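Local coordinates for putative uncharacterized protein (Chaetomium thermophilum, PDB 4XRI) that probably acts as a nuclear transport receptor of the importin-beta family, carrying protein cargo into the nucleus and binding a small GTPase, at residues P688-F693 and G719-A724. The protein carries 2 engineered substitutions. Numbering follows the deposited sequence.
Sequences PYCDNF and GDIASA
I721 reaches out from helix 711-725 and sets its two branches against C690 and F693 at the start of helix 690-701. The branches divide the work. The methyl CG2 lies against C690, 3.9 Å from SG. The longer branch ends at CD1, which comes within 4.0 Å of CB of F693. This is the stem of the phenylalanine, so the ring itself is not what I721 meets here. The extended form of that branch (chi2 174°) carries CD1 away from its own helix and up to F693. C690 and F693 are three residues apart, so they line the same side of their helix, and I721 faces both.

All three side chains are buried, and the contact between them is purely apolar. It is a small patch: about 145 Å² is buried in all. C690 and I721 are the nearest pair along the backbones, with 6.7 Å between their CA atoms. Further along, CB of A724 also points across but stays 4.9 Å from SG of C690, so the packing is looser there. T679 of helix 665-682 touches both C690 and I721, while the F693 side chain packs on L655 and L659 of helix 648-660 and on V675 of helix 665-682. One face of the F693 ring also has the carbonyl O of Y689 3.3 Å above its plane, near the rim. D720 is a buried charge on the flank facing helix 665-682, where it forms a salt bridge with R680.

The solvent side is different. D691 points away from I721, is exposed, and hydrogen-bonds through OD1 to OH of Y732. Apolar packing between successive helices of this kind is characteristic of the helical-repeat solenoid of importin-beta, a HEAT repeat protein.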
ATOM      1  N   PRO A 688     -26.335 -29.843   4.253  1.00 40.94           N
ATOM      2  CA  PRO A 688     -27.215 -29.551   5.392  1.00 41.99           C
ATOM      3  C   PRO A 688     -26.931 -28.235   6.127  1.00 45.41           C
ATOM      4  O   PRO A 688     -27.761 -27.810   6.932  1.00 45.33           O
ATOM      5  CB  PRO A 688     -26.966 -30.742   6.327  1.00 50.07           C
ATOM      6  CG  PRO A 688     -26.576 -31.841   5.425  1.00 52.77           C
ATOM      7  CD  PRO A 688     -25.747 -31.191   4.366  1.00 47.72           C
ATOM      8  N   TYR A 689     -25.792 -27.602   5.865  1.00 41.70           N
ATOM      9  CA  TYR A 689     -25.435 -26.369   6.562  1.00 39.60           C
ATOM     10  C   TYR A 689     -25.621 -25.139   5.684  1.00 38.03           C
ATOM     11  O   TYR A 689     -25.433 -24.008   6.136  1.00 39.81           O
ATOM     12  CB  TYR A 689     -23.986 -26.427   7.045  1.00 39.39           C
ATOM     13  CG  TYR A 689     -23.617 -27.718   7.734  1.00 40.07           C
ATOM     14  CD1 TYR A 689     -23.867 -27.903   9.087  1.00 45.02           C
ATOM     15  CD2 TYR A 689     -23.012 -28.752   7.030  1.00 44.46           C
ATOM     16  CE1 TYR A 689     -23.528 -29.085   9.719  1.00 45.99           C
ATOM     17  CE2 TYR A 689     -22.669 -29.935   7.653  1.00 46.19           C
ATOM     18  CZ  TYR A 689     -22.930 -30.097   8.996  1.00 51.97           C
ATOM     19  OH  TYR A 689     -22.590 -31.273   9.619  1.00 67.87           O
ATOM     20  N   CYS A 690     -25.993 -25.363   4.430  1.00 42.01           N
ATOM     21  CA  CYS A 690     -25.999 -24.291   3.444  1.00 34.40           C
ATOM     22  C   CYS A 690     -27.180 -23.334   3.568  1.00 36.94           C
ATOM     23  O   CYS A 690     -27.100 -22.197   3.108  1.00 43.39           O
ATOM     24  CB  CYS A 690     -25.958 -24.881   2.037  1.00 28.88           C
ATOM     25  SG  CYS A 690     -24.325 -25.504   1.588  1.00 37.56           S
ATOM     26  N   ASP A 691     -28.270 -23.778   4.186  1.00 30.10           N
ATOM     27  CA  ASP A 691     -29.404 -22.884   4.402  1.00 38.09           C
ATOM     28  C   ASP A 691     -29.040 -21.828   5.435  1.00 37.77           C
ATOM     29  O   ASP A 691     -29.414 -20.660   5.308  1.00 40.88           O
ATOM     30  CB  ASP A 691     -30.649 -23.651   4.849  1.00 43.28           C
ATOM     31  CG  ASP A 691     -31.897 -22.781   4.846  1.00 49.03           C
ATOM     32  OD1 ASP A 691     -32.338 -22.376   3.748  1.00 49.21           O
ATOM     33  OD2 ASP A 691     -32.438 -22.501   5.936  1.00 57.29           O
ATOM     34  N   ASN A 692     -28.313 -22.252   6.464  1.00 35.83           N
ATOM     35  CA  ASN A 692     -27.793 -21.332   7.467  1.00 37.49           C
ATOM     36  C   ASN A 692     -26.786 -20.371   6.851  1.00 35.10           C
ATOM     37  O   ASN A 692     -26.788 -19.178   7.156  1.00 37.31           O
ATOM     38  CB  ASN A 692     -27.152 -22.100   8.622  1.00 43.34           C
ATOM     39  CG  ASN A 692     -28.177 -22.694   9.564  1.00 52.89           C
ATOM     40  OD1 ASN A 692     -29.219 -22.094   9.820  1.00 63.36           O
ATOM     41  ND2 ASN A 692     -27.883 -23.877  10.089  1.00 47.41           N
ATOM     42  N   PHE A 693     -25.933 -20.901   5.979  1.00 31.46           N
ATOM     43  CA  PHE A 693     -24.973 -20.086   5.245  1.00 35.14           C
ATOM     44  C   PHE A 693     -25.686 -19.012   4.437  1.00 37.11           C
ATOM     45  O   PHE A 693     -25.366 -17.828   4.548  1.00 35.39           O
ATOM     46  CB  PHE A 693     -24.120 -20.951   4.312  1.00 33.80           C
ATOM     47  CG  PHE A 693     -23.143 -21.841   5.027  1.00 37.66           C
ATOM     48  CD1 PHE A 693     -22.718 -21.542   6.312  1.00 34.22           C
ATOM     49  CD2 PHE A 693     -22.649 -22.978   4.411  1.00 37.90           C
ATOM     50  CE1 PHE A 693     -21.820 -22.362   6.967  1.00 42.92           C
ATOM     51  CE2 PHE A 693     -21.751 -23.801   5.060  1.00 40.61           C
ATOM     52  CZ  PHE A 693     -21.337 -23.494   6.340  1.00 43.29           C
ATOM     53  N   GLY A 719     -21.835 -19.283  -5.679  1.00 31.77           N
ATOM     54  CA  GLY A 719     -21.432 -20.221  -6.707  1.00 31.06           C
ATOM     55  C   GLY A 719     -20.987 -21.547  -6.130  1.00 35.05           C
ATOM     56  O   GLY A 719     -21.356 -22.604  -6.631  1.00 37.23           O
ATOM     57  N   ASP A 720     -20.194 -21.487  -5.064  1.00 38.15           N
ATOM     58  CA  ASP A 720     -19.709 -22.692  -4.395  1.00 38.15           C
ATOM     59  C   ASP A 720     -20.838 -23.482  -3.740  1.00 36.13           C
ATOM     60  O   ASP A 720     -20.851 -24.715  -3.788  1.00 39.29           O
ATOM     61  CB  ASP A 720     -18.656 -22.330  -3.348  1.00 38.39           C
ATOM     62  CG  ASP A 720     -17.400 -21.746  -3.964  1.00 38.17           C
ATOM     63  OD1 ASP A 720     -16.948 -22.270  -5.002  1.00 41.57           O
ATOM     64  OD2 ASP A 720     -16.865 -20.764  -3.413  1.00 40.80           O
ATOM     65  N   ILE A 721     -21.782 -22.770  -3.131  1.00 32.30           N
ATOM     66  CA  ILE A 721     -22.925 -23.406  -2.489  1.00 31.90           C
ATOM     67  C   ILE A 721     -23.800 -24.111  -3.524  1.00 31.95           C
ATOM     68  O   ILE A 721     -24.257 -25.237  -3.308  1.00 39.48           O
ATOM     69  CB  ILE A 721     -23.766 -22.385  -1.704  1.00 34.87           C
ATOM     70  CG1 ILE A 721     -23.009 -21.934  -0.453  1.00 35.49           C
ATOM     71  CG2 ILE A 721     -25.115 -22.976  -1.314  1.00 25.52           C
ATOM     72  CD1 ILE A 721     -23.691 -20.817   0.301  1.00 36.30           C
ATOM     73  N   ALA A 722     -24.016 -23.441  -4.654  1.00 35.54           N
ATOM     74  CA  ALA A 722     -24.801 -24.000  -5.751  1.00 34.53           C
ATOM     75  C   ALA A 722     -24.204 -25.319  -6.233  1.00 39.24           C
ATOM     76  O   ALA A 722     -24.922 -26.288  -6.477  1.00 35.75           O
ATOM     77  CB  ALA A 722     -24.890 -23.006  -6.904  1.00 28.76           C
ATOM     78  N   SER A 723     -22.882 -25.342  -6.374  1.00 38.58           N
ATOM     79  CA  SER A 723     -22.171 -26.549  -6.785  1.00 41.33           C
ATOM     80  C   SER A 723     -22.337 -27.667  -5.766  1.00 37.57           C
ATOM     81  O   SER A 723     -22.468 -28.838  -6.126  1.00 40.35           O
ATOM     82  CB  SER A 723     -20.681 -26.257  -6.989  1.00 45.18           C
ATOM     83  OG  SER A 723     -20.456 -25.552  -8.193  1.00 51.61           O
ATOM     84  N   ALA A 724     -22.336 -27.298  -4.491  1.00 35.74           N
ATOM     85  CA  ALA A 724     -22.398 -28.272  -3.413  1.00 38.05           C
ATOM     86  C   ALA A 724     -23.778 -28.905  -3.264  1.00 45.53           C
ATOM     87  O   ALA A 724     -23.889 -30.100  -2.988  1.00 44.56           O
ATOM     88  CB  ALA A 724     -21.974 -27.625  -2.098  1.00 35.50           C
TER